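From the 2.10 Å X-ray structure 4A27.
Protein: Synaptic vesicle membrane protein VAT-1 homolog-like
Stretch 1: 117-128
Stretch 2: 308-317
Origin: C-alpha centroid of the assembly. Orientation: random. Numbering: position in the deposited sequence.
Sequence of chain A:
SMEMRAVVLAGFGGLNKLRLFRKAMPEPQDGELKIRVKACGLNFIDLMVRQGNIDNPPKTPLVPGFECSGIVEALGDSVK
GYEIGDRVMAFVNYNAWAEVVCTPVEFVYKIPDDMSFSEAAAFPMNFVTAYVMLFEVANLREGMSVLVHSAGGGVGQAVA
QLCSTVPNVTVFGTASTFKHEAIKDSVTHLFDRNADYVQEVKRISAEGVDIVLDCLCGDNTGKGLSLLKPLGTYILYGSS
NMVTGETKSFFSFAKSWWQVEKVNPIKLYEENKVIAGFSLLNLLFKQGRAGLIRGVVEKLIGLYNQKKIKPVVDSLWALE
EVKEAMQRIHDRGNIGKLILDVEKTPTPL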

# COMPACT_ATOMS: atom_id res chain seq x y z
N PHE A 117 8.87 33.80 1.18
CA PHE A 117 9.14 33.10 2.46
C PHE A 117 7.87 32.52 3.07
O PHE A 117 7.92 31.44 3.68
CB PHE A 117 9.85 34.00 3.48
CG PHE A 117 11.25 34.36 3.09
CD1 PHE A 117 12.25 33.40 3.10
CD2 PHE A 117 11.55 35.64 2.65
CE1 PHE A 117 13.55 33.72 2.72
CE2 PHE A 117 12.84 35.96 2.25
CZ PHE A 117 13.84 35.00 2.29
N SER A 118 6.75 33.23 2.94
CA SER A 118 5.47 32.76 3.48
C SER A 118 4.99 31.50 2.73
O SER A 118 4.59 30.53 3.34
CB SER A 118 4.40 33.86 3.48
OG SER A 118 4.14 34.31 2.17
N GLU A 119 5.06 31.48 1.41
CA GLU A 119 4.79 30.24 0.65
C GLU A 119 5.67 29.06 1.08
O GLU A 119 5.19 27.92 1.14
CB GLU A 119 5.07 30.44 -0.83
CG GLU A 119 3.90 30.84 -1.65
CD GLU A 119 4.24 30.89 -3.15
OE1 GLU A 119 5.24 31.53 -3.53
OE2 GLU A 119 3.49 30.29 -3.93
N ALA A 120 6.97 29.35 1.28
CA ALA A 120 7.95 28.34 1.58
C ALA A 120 7.70 27.66 2.93
O ALA A 120 7.89 26.46 3.05
CB ALA A 120 9.43 28.92 1.53
N ALA A 121 7.25 28.43 3.92
CA ALA A 121 6.93 27.89 5.25
C ALA A 121 5.64 27.14 5.20
O ALA A 121 5.26 26.51 6.16
CB ALA A 121 6.79 29.03 6.29
N ALA A 122 4.88 27.35 4.12
CA ALA A 122 3.64 26.63 3.89
C ALA A 122 3.83 25.35 3.13
O ALA A 122 2.85 24.64 2.90
CB ALA A 122 2.71 27.52 3.11
N PHE A 123 5.03 25.13 2.61
CA PHE A 123 5.30 24.11 1.58
C PHE A 123 5.61 22.67 2.16
O PHE A 123 4.84 21.75 1.92
CB PHE A 123 6.45 24.60 0.72
CG PHE A 123 6.60 23.89 -0.56
CD1 PHE A 123 5.76 24.18 -1.63
CD2 PHE A 123 7.57 22.91 -0.73
CE1 PHE A 123 5.90 23.52 -2.85
CE2 PHE A 123 7.72 22.24 -1.96
CZ PHE A 123 6.88 22.56 -3.02
N PRO A 124 6.69 22.51 2.95
CA PRO A 124 7.20 21.17 3.31
C PRO A 124 6.27 20.21 4.04
O PRO A 124 6.07 19.10 3.58
CB PRO A 124 8.42 21.45 4.22
CG PRO A 124 8.50 22.89 4.37
CD PRO A 124 7.30 23.55 3.80
N MET A 125 5.70 20.60 5.17
CA MET A 125 4.84 19.66 5.89
C MET A 125 3.70 19.18 5.02
O MET A 125 3.53 17.96 4.84
CB MET A 125 4.30 20.27 7.19
CG MET A 125 5.35 20.37 8.31
SD MET A 125 5.73 18.78 9.08
CE MET A 125 4.36 18.74 10.26
N ASN A 126 2.90 20.12 4.49
CA ASN A 126 1.69 19.75 3.79
C ASN A 126 1.98 19.00 2.50
O ASN A 126 1.34 17.95 2.23
CB ASN A 126 0.78 20.94 3.52
CG ASN A 126 0.18 21.55 4.79
OD1 ASN A 126 0.19 20.95 5.85
ND2 ASN A 126 -0.35 22.76 4.67
N PHE A 127 2.91 19.50 1.69
CA PHE A 127 3.12 18.90 0.39
C PHE A 127 3.90 17.58 0.46
O PHE A 127 3.62 16.66 -0.32
CB PHE A 127 3.71 19.87 -0.62
CG PHE A 127 2.68 20.81 -1.20
CD1 PHE A 127 2.26 21.93 -0.49
CD2 PHE A 127 2.10 20.54 -2.44
CE1 PHE A 127 1.26 22.77 -1.00
CE2 PHE A 127 1.11 21.39 -2.97
CZ PHE A 127 0.70 22.51 -2.23
N VAL A 128 4.86 17.46 1.38
CA VAL A 128 5.57 16.20 1.51
C VAL A 128 4.57 15.14 2.03
O VAL A 128 4.57 14.01 1.59
CB VAL A 128 6.85 16.30 2.42
CG1 VAL A 128 7.43 14.96 2.67
CG2 VAL A 128 7.93 17.22 1.79
N LYS A 308 2.65 23.66 -11.59
CA LYS A 308 1.62 22.67 -11.36
C LYS A 308 1.12 22.59 -9.93
O LYS A 308 0.07 22.05 -9.69
CB LYS A 308 2.10 21.31 -11.80
CG LYS A 308 2.18 21.22 -13.35
CD LYS A 308 3.00 20.03 -13.80
CE LYS A 308 2.98 19.87 -15.37
NZ LYS A 308 1.88 18.95 -15.77
N ILE A 309 1.88 23.11 -8.98
CA ILE A 309 1.41 23.20 -7.61
C ILE A 309 1.79 24.56 -7.01
O ILE A 309 2.72 25.20 -7.47
CB ILE A 309 1.97 22.06 -6.71
CG1 ILE A 309 3.48 22.10 -6.61
CG2 ILE A 309 1.50 20.63 -7.15
CD1 ILE A 309 3.99 21.22 -5.45
N LYS A 310 1.07 24.96 -5.97
CA LYS A 310 1.26 26.23 -5.30
C LYS A 310 0.56 26.19 -3.93
O LYS A 310 -0.65 25.97 -3.85
CB LYS A 310 0.70 27.36 -6.16
CG LYS A 310 0.78 28.75 -5.53
CD LYS A 310 0.38 29.85 -6.53
CE LYS A 310 0.94 31.23 -6.14
NZ LYS A 310 2.39 31.39 -6.45
N PRO A 311 1.30 26.40 -2.86
CA PRO A 311 0.71 26.39 -1.54
C PRO A 311 -0.40 27.43 -1.41
O PRO A 311 -0.30 28.51 -1.97
CB PRO A 311 1.90 26.66 -0.61
CG PRO A 311 3.12 26.55 -1.43
CD PRO A 311 2.76 26.64 -2.85
N VAL A 312 -1.46 27.07 -0.70
CA VAL A 312 -2.61 27.94 -0.47
C VAL A 312 -2.42 28.45 0.94
O VAL A 312 -2.34 27.64 1.87
CB VAL A 312 -3.94 27.17 -0.52
CG1 VAL A 312 -5.13 28.06 -0.05
CG2 VAL A 312 -4.25 26.68 -1.96
N VAL A 313 -2.25 29.76 1.09
CA VAL A 313 -1.97 30.40 2.37
C VAL A 313 -3.27 31.03 2.90
O VAL A 313 -3.89 31.82 2.24
CB VAL A 313 -0.87 31.43 2.27
CG1 VAL A 313 -0.63 32.08 3.64
CG2 VAL A 313 0.45 30.79 1.75
N ASP A 314 -3.69 30.64 4.09
CA ASP A 314 -4.94 31.17 4.64
C ASP A 314 -4.76 32.60 5.20
O ASP A 314 -5.60 33.48 4.97
CB ASP A 314 -5.41 30.27 5.76
CG ASP A 314 -6.66 30.80 6.45
OD1 ASP A 314 -7.74 30.73 5.87
OD2 ASP A 314 -6.55 31.28 7.58
N SER A 315 -3.69 32.80 5.96
CA SER A 315 -3.51 34.01 6.76
C SER A 315 -2.10 34.09 7.36
O SER A 315 -1.46 33.08 7.57
CB SER A 315 -4.55 34.03 7.89
OG SER A 315 -4.49 32.80 8.58
N LEU A 316 -1.66 35.31 7.61
CA LEU A 316 -0.37 35.62 8.20
C LEU A 316 -0.60 36.22 9.56
O LEU A 316 -1.46 37.07 9.70
CB LEU A 316 0.32 36.65 7.32
CG LEU A 316 0.59 36.23 5.88
CD1 LEU A 316 1.19 37.45 5.12
CD2 LEU A 316 1.48 35.03 5.76
N TRP A 317 0.18 35.79 10.54
CA TRP A 317 0.07 36.22 11.89
C TRP A 317 1.38 36.71 12.46
O TRP A 317 2.44 36.12 12.21
CB TRP A 317 -0.41 35.02 12.72
CG TRP A 317 -1.66 34.45 12.21
CD1 TRP A 317 -1.80 33.58 11.16
CD2 TRP A 317 -2.97 34.79 12.63
NE1 TRP A 317 -3.12 33.33 10.93
CE2 TRP A 317 -3.87 34.06 11.82
CE3 TRP A 317 -3.49 35.63 13.62
CZ2 TRP A 317 -5.26 34.13 11.99
CZ3 TRP A 317 -4.86 35.71 13.78
CH2 TRP A 317 -5.73 34.93 12.99

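The contact between residues 117-128 and 308-317 joins parts of one chain that lie far apart in sequence, and it buries 497 Å² summed over both sides. Most of it is apolar, with a single polar link across it.

The apolar contacts centre on P311, which has more of its area covered than any other residue here. Its CA-to-CB bond points toward the first stretch, and its ring lies among A122, F123 and F127. The P311 CG atom comes to 3.6 Å from F123 CD1, approaching that ring at its edge and near its plane, so the two rings pack without stacking. P311 CB lies 3.9 Å from A122 CB and 4.0 Å from F127 CE1. The backbones are also close at this point: the CA atoms of F123 and P311 are 6.0 Å apart, the shortest such separation across the contact. A122, with only a methyl group, touches a second residue as well, V313, whose CG2 is 4.2 Å from A122 CB.

I309 extends the apolar surface beyond P311. Its CD1 methyl reaches both phenylalanines, lying 3.6 Å from F127 CD2 and 4.0 Å from F123 CE1. The two aromatic side chains arrive differently: the CA-to-CB bond of F127 points toward the second stretch, whereas that of F123 points sideways and its ring carries the side chain nearer. Alternation along the second stretch helps to explain the pattern, since I309, P311 and V313 direct their CA-to-CB bonds toward the first stretch while K310 and V312 direct theirs away. At the other end of the contact, L316 CD2 packs 3.9 Å from S118 CB.

The polar link is a salt bridge between E119 and K310, in which K310 NZ donates a hydrogen bond to E119 OE2 at 3.0 Å. Relative to the opposing stretch, the CA-to-CB bond of K310 points away and that of E119 sideways, but the ends of both side chains come nearer. The lysine is extended, with its first three chi angles t, and turns at chi4 (p, 77°) to present its ammonium group. E119 OE1 is hydrogen-bonded to a residue adjoining one of the stretches, so both carboxylate oxygens have partners.

Backbone atoms contribute by packing alone. E119 O lies 3.6 Å from P311 CG, and F127 CE1 lies 3.7 Å from P311 CA. No backbone hydrogen bond crosses the contact; packing, mostly of side chains, and the one salt bridge hold the two stretches together.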